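Local coordinates for sporozoite-specific SAG protein (PDB 2WNK) that is a SAG2-related surface antigen of the Toxoplasma gondii sporozoite, probably displayed on the parasite membrane and involved in host cell attachment, at residues A150-F156 with L202-T208. Residues are numbered along the deposited sequence; the frame is centred on the assembly and turned at random.
Sequences ANSDTSF and LIKLSVT
Residues 152-156 and 202-207 pair as antiparallel strands in one sheet of the beta sandwich of the second SRS domain. The axes of these two stretches come within 4.7 Å, with 160° between their directions. The pairing opens with a G1 beta bulge: Asn-151 and Ser-152 both face Val-207. Asn-151 has the left-handed backbone this bulge needs (phi/psi 52/52), and its N donates to Thr-208 O at 2.7 Å. Ser-152 O accepts from Val-207 N at 2.9 Å; the return bond, Ser-152 N to Val-207 O, is weak at 3.2 Å. Ser-152 OG (chi1 p) bonds back to Ala-149 O. Asp-153 and Ser-206 form a non-hydrogen-bonded pair, CA-CA 4.3 Å. Asp-153 CB packs on Lys-204 CG at 3.7 Å, but Asp-153 OD2 and Lys-204 NZ, 4.2 Å apart, make no salt bridge. Thr-154 pairs with Leu-205 through Thr-154 N to Leu-205 O (3.0 Å) and Leu-205 N to Thr-154 O (2.8 Å). Both side chains turn inward to Val-233 of the facing sheet. Ser-155, opposite Lys-204, shares the other face with Asp-153. Phe-156 N donates to Ile-203 O at 3.0 Å, and Ile-203 N to Phe-156 O at 2.8 Å. Phe-156, chi1 p, is buried against Val-231 and Cys-221. Its ring face receives a CH-pi contact from Ile-203 CB, 3.8 Å from the ring centroid, while Phe-156 CZ touches Ile-203 CG2 at 3.5 Å.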
ATOM      1  N   ALA A 150       7.536 -29.108   0.170  1.00  8.71           N
ATOM      2  CA  ALA A 150       8.674 -28.662  -0.644  1.00  8.23           C
ATOM      3  C   ALA A 150       8.184 -27.758  -1.762  1.00 10.13           C
ATOM      4  O   ALA A 150       6.954 -27.757  -2.100  1.00 10.07           O
ATOM      5  CB  ALA A 150       9.480 -29.848  -1.229  1.00  7.72           C
ATOM      6  N   ASN A 151       9.085 -26.914  -2.283  1.00 10.04           N
ATOM      7  CA  ASN A 151       8.746 -26.106  -3.472  1.00  8.83           C
ATOM      8  C   ASN A 151       7.456 -25.336  -3.294  1.00  8.48           C
ATOM      9  O   ASN A 151       6.584 -25.323  -4.189  1.00  7.68           O
ATOM     10  CB  ASN A 151       8.625 -27.037  -4.668  1.00 10.18           C
ATOM     11  CG  ASN A 151       9.807 -27.935  -4.771  1.00 11.49           C
ATOM     12  OD1 ASN A 151      10.937 -27.461  -4.834  1.00 11.35           O
ATOM     13  ND2 ASN A 151       9.570 -29.225  -4.723  1.00  7.65           N
ATOM     14  N   SER A 152       7.405 -24.610  -2.190  1.00  6.85           N
ATOM     15  CA  SER A 152       6.200 -23.834  -1.884  1.00  8.79           C
ATOM     16  C   SER A 152       6.518 -22.517  -1.192  1.00  9.34           C
ATOM     17  O   SER A 152       7.670 -22.280  -0.785  1.00  9.83           O
ATOM     18  CB  SER A 152       5.208 -24.691  -1.070  1.00  9.24           C
ATOM     19  OG  SER A 152       5.609 -24.793   0.310  1.00 11.16           O
ATOM     20  N   ASP A 153       5.496 -21.688  -1.049  1.00  8.92           N
ATOM     21  CA  ASP A 153       5.639 -20.336  -0.476  1.00  8.92           C
ATOM     22  C   ASP A 153       4.513 -19.961   0.440  1.00  8.57           C
ATOM     23  O   ASP A 153       3.427 -20.551   0.343  1.00  9.58           O
ATOM     24  CB  ASP A 153       5.888 -19.277  -1.579  1.00  8.71           C
ATOM     25  CG  ASP A 153       4.779 -19.197  -2.635  1.00 11.30           C
ATOM     26  OD1 ASP A 153       3.624 -18.888  -2.286  1.00 10.71           O
ATOM     27  OD2 ASP A 153       5.040 -19.392  -3.806  1.00 12.96           O
ATOM     28  N   THR A 154       4.788 -19.006   1.333  1.00  7.63           N
ATOM     29  CA  THR A 154       3.753 -18.413   2.181  1.00  8.33           C
ATOM     30  C   THR A 154       4.080 -16.926   2.258  1.00  8.62           C
ATOM     31  O   THR A 154       5.219 -16.505   2.118  1.00 10.21           O
ATOM     32  CB  THR A 154       3.695 -19.061   3.615  1.00  9.28           C
ATOM     33  OG1 THR A 154       2.486 -18.668   4.282  1.00 11.56           O
ATOM     34  CG2 THR A 154       4.904 -18.692   4.469  1.00 12.46           C
ATOM     35  N   SER A 155       3.036 -16.126   2.418  1.00  7.74           N
ATOM     36  CA  SER A 155       3.131 -14.634   2.275  1.00  9.27           C
ATOM     37  C   SER A 155       2.568 -13.969   3.535  1.00  9.55           C
ATOM     38  O   SER A 155       1.588 -14.471   4.128  1.00 11.35           O
ATOM     39  CB  SER A 155       2.520 -14.165   0.959  1.00  7.03           C
ATOM     40  OG  SER A 155       3.323 -14.752  -0.100  1.00  8.96           O
ATOM     41  N   PHE A 156       2.991 -12.737   3.804  1.00  9.39           N
ATOM     42  CA  PHE A 156       2.254 -11.829   4.611  1.00  9.25           C
ATOM     43  C   PHE A 156       2.549 -10.398   4.300  1.00  8.72           C
ATOM     44  O   PHE A 156       3.416 -10.119   3.464  1.00  8.10           O
ATOM     45  CB  PHE A 156       2.780 -12.090   6.056  1.00  9.69           C
ATOM     46  CG  PHE A 156       4.302 -11.910   6.219  1.00 10.61           C
ATOM     47  CD1 PHE A 156       4.768 -10.666   6.674  1.00 12.80           C
ATOM     48  CD2 PHE A 156       5.224 -12.923   5.943  1.00 11.68           C
ATOM     49  CE1 PHE A 156       6.134 -10.446   6.843  1.00  9.78           C
ATOM     50  CE2 PHE A 156       6.624 -12.721   6.079  1.00 10.13           C
ATOM     51  CZ  PHE A 156       7.078 -11.469   6.533  1.00  9.31           C
ATOM     52  N   LEU A 202       4.034  -6.344   1.062  1.00 10.79           N
ATOM     53  CA  LEU A 202       4.019  -7.804   0.853  1.00 11.27           C
ATOM     54  C   LEU A 202       5.375  -8.476   0.902  1.00 11.73           C
ATOM     55  O   LEU A 202       6.346  -8.006   0.293  1.00 10.33           O
ATOM     56  CB  LEU A 202       3.314  -8.105  -0.480  1.00 12.36           C
ATOM     57  CG  LEU A 202       3.193  -9.564  -0.862  1.00 12.59           C
ATOM     58  CD1 LEU A 202       2.240 -10.237   0.113  1.00 13.31           C
ATOM     59  CD2 LEU A 202       2.574  -9.579  -2.260  1.00 17.93           C
ATOM     60  N   ILE A 203       5.443  -9.574   1.652  1.00  9.87           N
ATOM     61  CA  ILE A 203       6.623 -10.417   1.696  1.00  9.96           C
ATOM     62  C   ILE A 203       6.218 -11.851   1.343  1.00  9.74           C
ATOM     63  O   ILE A 203       5.255 -12.385   1.849  1.00  8.88           O
ATOM     64  CB  ILE A 203       7.208 -10.423   3.111  1.00 10.77           C
ATOM     65  CG1 ILE A 203       7.705  -9.002   3.481  1.00 12.78           C
ATOM     66  CG2 ILE A 203       8.329 -11.426   3.270  1.00 11.94           C
ATOM     67  CD1 ILE A 203       8.973  -8.608   2.675  1.00 14.04           C
ATOM     68  N   LYS A 204       6.997 -12.472   0.490  1.00  8.96           N
ATOM     69  CA  LYS A 204       6.838 -13.915   0.160  1.00  9.48           C
ATOM     70  C   LYS A 204       8.088 -14.671   0.617  1.00  9.91           C
ATOM     71  O   LYS A 204       9.236 -14.332   0.252  1.00 11.38           O
ATOM     72  CB  LYS A 204       6.671 -14.123  -1.362  1.00  9.75           C
ATOM     73  CG  LYS A 204       6.510 -15.640  -1.700  1.00 10.43           C
ATOM     74  CD  LYS A 204       6.398 -15.904  -3.215  1.00 13.49           C
ATOM     75  CE  LYS A 204       5.119 -15.282  -3.729  1.00 15.97           C
ATOM     76  NZ  LYS A 204       5.159 -15.473  -5.236  1.00 20.78           N
ATOM     77  N   LEU A 205       7.847 -15.743   1.352  1.00  9.15           N
ATOM     78  CA  LEU A 205       8.918 -16.638   1.791  1.00 10.35           C
ATOM     79  C   LEU A 205       8.763 -17.915   0.959  1.00 10.16           C
ATOM     80  O   LEU A 205       7.683 -18.527   0.964  1.00 11.48           O
ATOM     81  CB  LEU A 205       8.720 -16.995   3.265  1.00 10.29           C
ATOM     82  CG  LEU A 205       9.744 -18.084   3.662  1.00 16.10           C
ATOM     83  CD1 LEU A 205      11.200 -17.550   3.591  1.00 16.56           C
ATOM     84  CD2 LEU A 205       9.406 -18.624   5.037  1.00 20.91           C
ATOM     85  N   SER A 206       9.846 -18.314   0.280  1.00  8.11           N
ATOM     86  CA  SER A 206       9.881 -19.496  -0.631  1.00  9.44           C
ATOM     87  C   SER A 206      10.866 -20.535  -0.144  1.00  9.79           C
ATOM     88  O   SER A 206      12.028 -20.212   0.225  1.00 10.19           O
ATOM     89  CB  SER A 206      10.312 -19.038  -2.040  1.00  8.57           C
ATOM     90  OG  SER A 206       9.273 -18.126  -2.544  1.00 11.34           O
ATOM     91  N   VAL A 207      10.469 -21.787  -0.264  1.00  8.86           N
ATOM     92  CA  VAL A 207      11.345 -22.885   0.033  1.00  9.90           C
ATOM     93  C   VAL A 207      11.443 -23.812  -1.161  1.00  8.99           C
ATOM     94  O   VAL A 207      10.503 -23.982  -1.872  1.00  9.39           O
ATOM     95  CB  VAL A 207      10.942 -23.716   1.294  1.00 11.26           C
ATOM     96  CG1 VAL A 207      10.740 -22.856   2.505  1.00 15.17           C
ATOM     97  CG2 VAL A 207       9.839 -24.633   1.009  1.00 11.58           C
ATOM     98  N   THR A 208      12.603 -24.404  -1.351  1.00  8.13           N
ATOM     99  CA  THR A 208      12.680 -25.518  -2.256  1.00 10.33           C
ATOM    100  C   THR A 208      12.622 -26.869  -1.551  1.00  9.25           C
ATOM    101  O   THR A 208      11.596 -27.413  -1.391  1.00  9.14           O
ATOM    102  CB  THR A 208      13.875 -25.432  -3.223  1.00  8.92           C
ATOM    103  OG1 THR A 208      15.109 -25.564  -2.530  1.00 11.48           O
ATOM    104  CG2 THR A 208      13.844 -24.125  -3.906  1.00 12.69           C
TER